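Local coordinates for protein glucose-1-phosphate thymidylyltransferase (PDB 4ECM) that probably catalyses the transfer of a thymidylyl group to glucose 1-phosphate, making dTDP-glucose and pyrophosphate for dTDP-L-rhamnose biosynthesis, at residues V160-P163 with E164-G167; F135-I139 with R140-E144. One frame throughout, in Å; residues are numbered along the deposited sequence. Where two conformers were deposited one is given.

Contact 1. Residues V160-P163 with E164-G167; sequences VDDP and ERFG. With DAU (2'deoxy-thymidine-5'-diphospho-alpha-D-glucose), chain B.
Asp162 and Arg165 meet because their first torsions bring both side chains to the same flank of a tight turn: Asp162 CG stands between its backbone N and carbonyl carbon (chi1 48°), while Arg165 CG lies anti to its carbonyl carbon and the chain then bends at chi3. The result is a salt bridge with Asp162 OD2 3.2 Å from Arg165 NE. Its geometry is oblique, the carboxylate and guanidinium planes lying 57° apart and the nitrogen reaching OD2 from above the carboxylate plane. Arg165 NH1 adds a weak bond to Asp162 OD2 at 3.5 Å and is also salt-bridged to Asp243, a second acid that should help fix the guanidinium. The other carboxylate oxygen, Asp162 OD1, lies at the edge of the Phe166 ring, 3.6 Å from CE2, where the slightly positive ring hydrogens probably suit it. Over the centre of one ring face sits Arg165 CB, and Val160 CG2 approaches obliquely to 4.1 Å from Phe166 CD2. The backbone makes a short 3-10 turn in the loop joining strands 153-159 and 167-172 of the nucleotidyltransferase fold. Its main bond runs from Phe166 N to Pro163 O at 2.9 Å; the one from Arg165 N to Asp162 O is weak. Glu164, bent at chi2, folds its carboxylate back along the turn, Glu164 OE1 reaching 3.0 Å from Asp162 C, a contact and not a hydrogen bond. Beyond the turn the chain enters its strand at the sugar pocket. Trp241 packs edge-to-face with Phe166, and the ring turns its own edge toward the glucose hydroxyl O4 of dTDP-glucose. That hydroxyl accepts a nearly straight hydrogen bond from Gly167 N, with 3.0 Å between Gly167 N and O4 of the ligand, while Phe166 CB lies 3.3 Å from the same O4.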
ATOM      1  N   VAL A 160      -7.460  10.527 -37.607  1.00 25.09           N
ATOM      2  CA  VAL A 160      -7.908  11.373 -36.494  1.00 25.43           C
ATOM      3  C   VAL A 160      -7.993  12.850 -36.844  1.00 27.50           C
ATOM      4  O   VAL A 160      -7.397  13.309 -37.824  1.00 26.32           O
ATOM      5  CB  VAL A 160      -6.959  11.228 -35.263  1.00 26.94           C
ATOM      6  CG1 VAL A 160      -6.923   9.760 -34.743  1.00 26.15           C
ATOM      7  CG2 VAL A 160      -5.549  11.712 -35.591  1.00 22.44           C
ATOM      8  N   ASP A 161      -8.726  13.586 -36.007  1.00 27.63           N
ATOM      9  CA  ASP A 161      -8.936  15.017 -36.180  1.00 29.49           C
ATOM     10  C   ASP A 161      -7.735  15.856 -35.749  1.00 29.85           C
ATOM     11  O   ASP A 161      -7.518  16.967 -36.257  1.00 29.93           O
ATOM     12  CB  ASP A 161     -10.158  15.464 -35.355  1.00 30.49           C
ATOM     13  CG  ASP A 161     -11.446  14.809 -35.816  1.00 32.77           C
ATOM     14  OD1 ASP A 161     -11.588  14.552 -37.038  1.00 32.30           O
ATOM     15  OD2 ASP A 161     -12.320  14.553 -34.956  1.00 33.76           O
ATOM     16  N   ASP A 162      -6.951  15.307 -34.829  1.00 29.47           N
ATOM     17  CA  ASP A 162      -5.826  16.010 -34.219  1.00 29.63           C
ATOM     18  C   ASP A 162      -4.538  15.204 -34.305  1.00 29.92           C
ATOM     19  O   ASP A 162      -3.996  14.793 -33.280  1.00 30.27           O
ATOM     20  CB  ASP A 162      -6.183  16.299 -32.749  1.00 31.34           C
ATOM     21  CG  ASP A 162      -6.747  15.058 -31.996  1.00 31.61           C
ATOM     22  OD1 ASP A 162      -6.836  13.949 -32.573  1.00 27.93           O
ATOM     23  OD2 ASP A 162      -7.104  15.201 -30.803  1.00 39.52           O
ATOM     24  N   PRO A 163      -4.028  14.985 -35.533  1.00 29.97           N
ATOM     25  CA  PRO A 163      -2.836  14.140 -35.708  1.00 29.30           C
ATOM     26  C   PRO A 163      -1.562  14.669 -35.053  1.00 29.22           C
ATOM     27  O   PRO A 163      -0.632  13.888 -34.784  1.00 28.55           O
ATOM     28  CB  PRO A 163      -2.665  14.076 -37.237  1.00 29.37           C
ATOM     29  CG  PRO A 163      -3.401  15.278 -37.762  1.00 29.78           C
ATOM     30  CD  PRO A 163      -4.544  15.483 -36.823  1.00 29.19           C
ATOM     31  N   GLU A 164      -1.523  15.968 -34.784  1.00 29.10           N
ATOM     32  CA  GLU A 164      -0.341  16.582 -34.186  1.00 29.88           C
ATOM     33  C   GLU A 164       0.034  15.980 -32.826  1.00 29.30           C
ATOM     34  O   GLU A 164       1.167  16.123 -32.374  1.00 30.69           O
ATOM     35  CB  GLU A 164      -0.499  18.115 -34.075  1.00 31.06           C
ATOM     36  CG  GLU A 164      -1.505  18.637 -33.015  1.00 33.74           C
ATOM     37  CD  GLU A 164      -2.985  18.425 -33.362  1.00 34.80           C
ATOM     38  OE1 GLU A 164      -3.303  17.985 -34.489  1.00 37.02           O
ATOM     39  OE2 GLU A 164      -3.836  18.710 -32.490  1.00 39.16           O
ATOM     40  N   ARG A 165      -0.921  15.329 -32.172  1.00 29.19           N
ATOM     41  CA  ARG A 165      -0.686  14.715 -30.882  1.00 29.36           C
ATOM     42  C   ARG A 165      -0.025  13.341 -30.968  1.00 26.81           C
ATOM     43  O   ARG A 165       0.358  12.804 -29.956  1.00 25.83           O
ATOM     44  CB  ARG A 165      -2.012  14.471 -30.144  1.00 29.76           C
ATOM     45  CG  ARG A 165      -2.748  15.685 -29.632  1.00 37.42           C
ATOM     46  CD  ARG A 165      -3.607  15.273 -28.426  1.00 40.33           C
ATOM     47  NE  ARG A 165      -4.760  14.446 -28.770  1.00 42.55           N
ATOM     48  CZ  ARG A 165      -5.272  13.480 -27.993  1.00 45.79           C
ATOM     49  NH1 ARG A 165      -6.345  12.810 -28.389  1.00 44.26           N
ATOM     50  NH2 ARG A 165      -4.704  13.146 -26.841  1.00 47.70           N
ATOM     51  N   PHE A 166       0.084  12.762 -32.155  1.00 25.69           N
ATOM     52  CA  PHE A 166       0.519  11.382 -32.260  1.00 24.65           C
ATOM     53  C   PHE A 166       1.646  11.163 -33.236  1.00 24.99           C
ATOM     54  O   PHE A 166       2.151  12.099 -33.854  1.00 28.90           O
ATOM     55  CB  PHE A 166      -0.688  10.531 -32.731  1.00 22.88           C
ATOM     56  CG  PHE A 166      -1.944  10.739 -31.915  1.00 22.94           C
ATOM     57  CD1 PHE A 166      -2.063  10.207 -30.647  1.00 23.83           C
ATOM     58  CD2 PHE A 166      -3.001  11.462 -32.421  1.00 22.24           C
ATOM     59  CE1 PHE A 166      -3.212  10.409 -29.888  1.00 25.99           C
ATOM     60  CE2 PHE A 166      -4.150  11.673 -31.670  1.00 28.99           C
ATOM     61  CZ  PHE A 166      -4.256  11.140 -30.395  1.00 25.81           C
ATOM     62  N   GLY A 167       2.048   9.909 -33.355  1.00 23.40           N
ATOM     63  CA  GLY A 167       2.973   9.496 -34.394  1.00 24.21           C
ATOM     64  C   GLY A 167       2.091   9.528 -35.641  1.00 23.41           C
ATOM     65  O   GLY A 167       0.932   9.095 -35.593  1.00 23.88           O
TER
HETATM   66  O6  DAU B 301      -1.411   6.897 -28.036  1.00 29.54           O
HETATM   67  C6  DAU B 301      -0.725   6.698 -29.274  1.00 29.79           C
HETATM   68  C5  DAU B 301       0.609   7.429 -29.243  1.00 29.00           C
HETATM   69  O5  DAU B 301       1.328   6.956 -28.107  1.00 28.07           O
HETATM   70  C4  DAU B 301       1.411   7.202 -30.529  1.00 28.91           C
HETATM   71  O4  DAU B 301       0.734   7.752 -31.652  1.00 24.77           O
HETATM   72  C3  DAU B 301       2.806   7.817 -30.455  1.00 26.95           C
HETATM   73  O3  DAU B 301       3.538   7.454 -31.646  1.00 23.48           O
HETATM   74  C2  DAU B 301       3.500   7.285 -29.196  1.00 27.75           C
HETATM   75  O2  DAU B 301       4.783   7.912 -29.010  1.00 27.92           O
HETATM   76  C1  DAU B 301       2.641   7.509 -27.957  1.00 28.85           C
HETATM   77  O1  DAU B 301       2.552   8.906 -27.701  1.00 31.50           O
HETATM   78  P2  DAU B 301       2.204   9.455 -26.224  1.00 34.76           P
HETATM   79  O3P DAU B 301       0.733   9.291 -25.924  1.00 38.83           O
HETATM   80  O4P DAU B 301       2.870  10.797 -26.097  1.00 29.34           O
HETATM   81  OPP DAU B 301       2.969   8.389 -25.278  1.00 38.28           O
HETATM   82  P   DAU B 301       2.917   8.475 -23.674  1.00 39.92           P
HETATM   83  O1P DAU B 301       1.583   9.043 -23.251  1.00 46.25           O
HETATM   84  O2P DAU B 301       4.184   9.093 -23.206  1.00 42.20           O
HETATM   85  O5' DAU B 301       2.911   6.920 -23.244  1.00 43.44           O
HETATM   86  C5' DAU B 301       1.759   6.140 -23.490  1.00 40.53           C
HETATM   87  C4' DAU B 301       1.702   4.839 -22.689  1.00 38.69           C
HETATM   88  O4' DAU B 301       2.944   4.142 -22.618  1.00 32.54           O
HETATM   89  C3' DAU B 301       1.199   5.032 -21.275  1.00 37.76           C
HETATM   90  O3' DAU B 301       0.095   4.133 -21.137  1.00 43.53           O
HETATM   91  C2' DAU B 301       2.338   4.630 -20.370  1.00 37.01           C
HETATM   92  C1' DAU B 301       3.277   3.849 -21.277  1.00 33.84           C
HETATM   93  N11 DAU B 301       4.703   4.210 -21.197  1.00 32.61           N
HETATM   94  C61 DAU B 301       5.069   5.553 -21.472  1.00 32.98           C
HETATM   95  C51 DAU B 301       6.305   6.037 -21.096  1.00 36.09           C
HETATM   96  C5A DAU B 301       6.723   7.438 -21.493  1.00 34.46           C
HETATM   97  C21 DAU B 301       5.535   3.455 -20.349  1.00 29.24           C
HETATM   98  O21 DAU B 301       5.152   2.211 -20.026  1.00 28.98           O
HETATM   99  N31 DAU B 301       6.758   3.897 -19.965  1.00 35.32           N
HETATM  100  C41 DAU B 301       7.179   5.147 -20.291  1.00 35.39           C
HETATM  101  O41 DAU B 301       8.394   5.581 -19.883  1.00 43.28           O

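Contact 2. Residues F135-I139 with R140-E144; sequences FSDDI and RPYVE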
ATOM      1  N   PHE A 135      -9.786   0.835 -27.633  1.00 21.26           N
ATOM      2  CA  PHE A 135     -10.338   0.727 -28.976  1.00 20.81           C
ATOM      3  C   PHE A 135     -11.315  -0.433 -29.113  1.00 22.18           C
ATOM      4  O   PHE A 135     -11.275  -1.374 -28.316  1.00 20.64           O
ATOM      5  CB  PHE A 135      -9.191   0.581 -29.972  1.00 20.06           C
ATOM      6  CG  PHE A 135      -8.281  -0.555 -29.676  1.00 20.50           C
ATOM      7  CD1 PHE A 135      -8.396  -1.749 -30.359  1.00 21.78           C
ATOM      8  CD2 PHE A 135      -7.299  -0.441 -28.701  1.00 20.05           C
ATOM      9  CE1 PHE A 135      -7.555  -2.802 -30.076  1.00 21.22           C
ATOM     10  CE2 PHE A 135      -6.475  -1.496 -28.404  1.00 19.63           C
ATOM     11  CZ  PHE A 135      -6.594  -2.679 -29.093  1.00 18.50           C
ATOM     12  N   SER A 136     -12.179  -0.370 -30.135  1.00 22.14           N
ATOM     13  CA  SER A 136     -13.206  -1.408 -30.359  1.00 23.03           C
ATOM     14  C   SER A 136     -12.791  -2.627 -31.199  1.00 23.80           C
ATOM     15  O   SER A 136     -13.329  -3.707 -31.016  1.00 24.14           O
ATOM     16  CB  SER A 136     -14.466  -0.795 -30.980  1.00 22.96           C
ATOM     17  OG  SER A 136     -14.190  -0.187 -32.226  1.00 26.15           O
ATOM     18  N   ASP A 137     -11.871  -2.472 -32.137  1.00 24.04           N
ATOM     19  CA  ASP A 137     -11.505  -3.620 -32.965  1.00 24.55           C
ATOM     20  C   ASP A 137     -10.949  -4.799 -32.187  1.00 24.95           C
ATOM     21  O   ASP A 137     -10.252  -4.609 -31.186  1.00 24.11           O
ATOM     22  CB  ASP A 137     -10.422  -3.232 -33.970  1.00 24.76           C
ATOM     23  CG  ASP A 137     -10.965  -2.578 -35.218  1.00 28.63           C
ATOM     24  OD1 ASP A 137     -12.198  -2.358 -35.335  1.00 37.12           O
ATOM     25  OD2 ASP A 137     -10.130  -2.313 -36.109  1.00 31.03           O
ATOM     26  N   ASP A 138     -11.246  -6.009 -32.672  1.00 24.70           N
ATOM     27  CA  ASP A 138     -10.609  -7.217 -32.175  1.00 25.18           C
ATOM     28  C   ASP A 138      -9.223  -7.159 -32.837  1.00 24.78           C
ATOM     29  O   ASP A 138      -9.102  -6.688 -33.955  1.00 24.27           O
ATOM     30  CB  ASP A 138     -11.298  -8.510 -32.666  1.00 26.30           C
ATOM     31  CG  ASP A 138     -12.722  -8.698 -32.125  1.00 28.28           C
ATOM     32  OD1 ASP A 138     -13.066  -8.100 -31.083  1.00 28.93           O
ATOM     33  OD2 ASP A 138     -13.482  -9.485 -32.754  1.00 25.60           O
ATOM     34  N   ILE A 139      -8.185  -7.645 -32.164  0.50 23.67           N
ATOM     35  CA  ILE A 139      -6.842  -7.614 -32.761  0.50 24.07           C
ATOM     36  C   ILE A 139      -6.518  -8.865 -33.568  0.50 24.46           C
ATOM     37  O   ILE A 139      -5.582  -8.851 -34.363  0.50 24.92           O
ATOM     38  CB  ILE A 139      -5.722  -7.412 -31.713  0.50 22.74           C
ATOM     39  CG1 ILE A 139      -5.680  -8.599 -30.738  0.50 21.00           C
ATOM     40  CG2 ILE A 139      -5.899  -6.078 -31.013  0.50 23.06           C
ATOM     41  CD1 ILE A 139      -4.519  -8.554 -29.751  0.50 19.99           C
ATOM     42  N   ARG A 140      -7.284  -9.936 -33.364  1.00 25.42           N
ATOM     43  CA  ARG A 140      -7.038 -11.207 -34.058  1.00 25.88           C
ATOM     44  C   ARG A 140      -6.768 -11.118 -35.549  1.00 26.39           C
ATOM     45  O   ARG A 140      -5.817 -11.719 -36.030  1.00 27.70           O
ATOM     46  CB  ARG A 140      -8.160 -12.230 -33.783  1.00 26.41           C
ATOM     47  CG  ARG A 140      -7.948 -13.601 -34.463  1.00 28.04           C
ATOM     48  CD  ARG A 140      -9.107 -14.577 -34.154  1.00 31.11           C
ATOM     49  NE  ARG A 140      -9.197 -14.891 -32.723  1.00 30.57           N
ATOM     50  CZ  ARG A 140      -8.576 -15.913 -32.136  1.00 30.71           C
ATOM     51  NH1 ARG A 140      -8.705 -16.116 -30.831  1.00 31.27           N
ATOM     52  NH2 ARG A 140      -7.827 -16.736 -32.846  1.00 30.15           N
ATOM     53  N   PRO A 141      -7.600 -10.383 -36.295  1.00 26.30           N
ATOM     54  CA  PRO A 141      -7.335 -10.331 -37.736  1.00 26.23           C
ATOM     55  C   PRO A 141      -5.947  -9.806 -38.069  1.00 26.04           C
ATOM     56  O   PRO A 141      -5.318 -10.285 -39.020  1.00 24.86           O
ATOM     57  CB  PRO A 141      -8.427  -9.392 -38.268  1.00 26.19           C
ATOM     58  CG  PRO A 141      -9.556  -9.537 -37.278  1.00 27.11           C
ATOM     59  CD  PRO A 141      -8.871  -9.724 -35.933  1.00 25.97           C
ATOM     60  N   TYR A 142      -5.471  -8.854 -37.268  1.00 25.22           N
ATOM     61  CA  TYR A 142      -4.159  -8.260 -37.470  1.00 24.42           C
ATOM     62  C   TYR A 142      -3.045  -9.212 -37.016  1.00 24.44           C
ATOM     63  O   TYR A 142      -2.000  -9.331 -37.684  1.00 24.35           O
ATOM     64  CB  TYR A 142      -4.060  -6.939 -36.722  1.00 24.67           C
ATOM     65  CG  TYR A 142      -5.229  -6.017 -36.992  1.00 21.57           C
ATOM     66  CD1 TYR A 142      -5.534  -5.606 -38.291  1.00 25.11           C
ATOM     67  CD2 TYR A 142      -6.015  -5.546 -35.952  1.00 24.07           C
ATOM     68  CE1 TYR A 142      -6.614  -4.760 -38.545  1.00 28.77           C
ATOM     69  CE2 TYR A 142      -7.094  -4.684 -36.186  1.00 24.23           C
ATOM     70  CZ  TYR A 142      -7.385  -4.300 -37.473  1.00 25.05           C
ATOM     71  OH  TYR A 142      -8.438  -3.478 -37.695  1.00 28.29           O
ATOM     72  N   VAL A 143      -3.273  -9.894 -35.900  1.00 22.12           N
ATOM     73  CA  VAL A 143      -2.309 -10.855 -35.398  1.00 23.63           C
ATOM     74  C   VAL A 143      -2.160 -12.021 -36.401  1.00 24.29           C
ATOM     75  O   VAL A 143      -1.055 -12.446 -36.690  1.00 24.03           O
ATOM     76  CB  VAL A 143      -2.691 -11.371 -34.006  1.00 24.45           C
ATOM     77  CG1 VAL A 143      -1.783 -12.521 -33.585  1.00 24.09           C
ATOM     78  CG2 VAL A 143      -2.649 -10.233 -32.999  1.00 22.84           C
ATOM     79  N   GLU A 144      -3.272 -12.494 -36.952  1.00 25.52           N
ATOM     80  CA  GLU A 144      -3.251 -13.568 -37.952  1.00 27.33           C
ATOM     81  C   GLU A 144      -2.473 -13.185 -39.200  1.00 27.67           C
ATOM     82  O   GLU A 144      -1.720 -14.006 -39.733  1.00 28.61           O
ATOM     83  CB  GLU A 144      -4.672 -13.979 -38.343  1.00 28.51           C
ATOM     84  CG  GLU A 144      -5.410 -14.686 -37.234  1.00 31.84           C
ATOM     85  CD  GLU A 144      -6.876 -14.949 -37.563  1.00 37.14           C
ATOM     86  OE1 GLU A 144      -7.401 -14.350 -38.533  1.00 38.65           O
ATOM     87  OE2 GLU A 144      -7.491 -15.753 -36.833  1.00 34.59           O
TER
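Tyr142 and Asp137 bridge the entry to helix 140-147, where the loop leaving strand 133-135 turns into the first helical turn and a tyrosine reaches back across it. Among the polar side-chain contacts, Tyr142 OH donates a short hydrogen bond to Asp137 OD2, at 2.6 Å. Tyr142 CG lies anti to the carbonyl carbon (chi1 -50°), which carries the ring back over the loop. The hydroxyl meets OD2 on its anti side, 34° out of the carboxylate plane. Asp137 OD1 is bound separately by Ser238 OG and Gly239 N, so both oxygens are engaged and the carboxylate is held against rotation. Arg140 instead gives NH1 to Gln67 O and to a salt bridge with Asp69. In the backbone, Ile139 O receives Val143 N at 3.0 Å, the first i-to-i+4 bond of the helix, and a weak, bent bond from Tyr142 N. The apolar component is one side-chain approach, Ile139 CD1 to Val143 CG2 at 4.1 Å, for the conformer given of an isoleucine deposited in two. Asp138 O touches both rings, 3.6 Å from Tyr142 CE2 and 3.6 Å from Pro141 CD.

Overall arrangement
Both contacts are local, a 3-10 turn in contact 1 and a helix start in contact 2, met in series along one chain, with centres 21 Å apart and nearest atoms about 11 Å apart. Contact 1 lies near the surface yet ends on the sugar pocket; contact 2 is partly buried and its Ile139 side chain is about 14 Å from the ligand. Each leans on strand 190-198, contact 1 through Ala191 and Val192, contact 2 through Ile195 and Leu197, and each also meets strand 241-243 or the loop leading into it. Their chemistry follows position: an acid-arginine pair beside a ligand-facing aromatic in the first, a neutral phenol gripping a carboxylate at a helix start in the second.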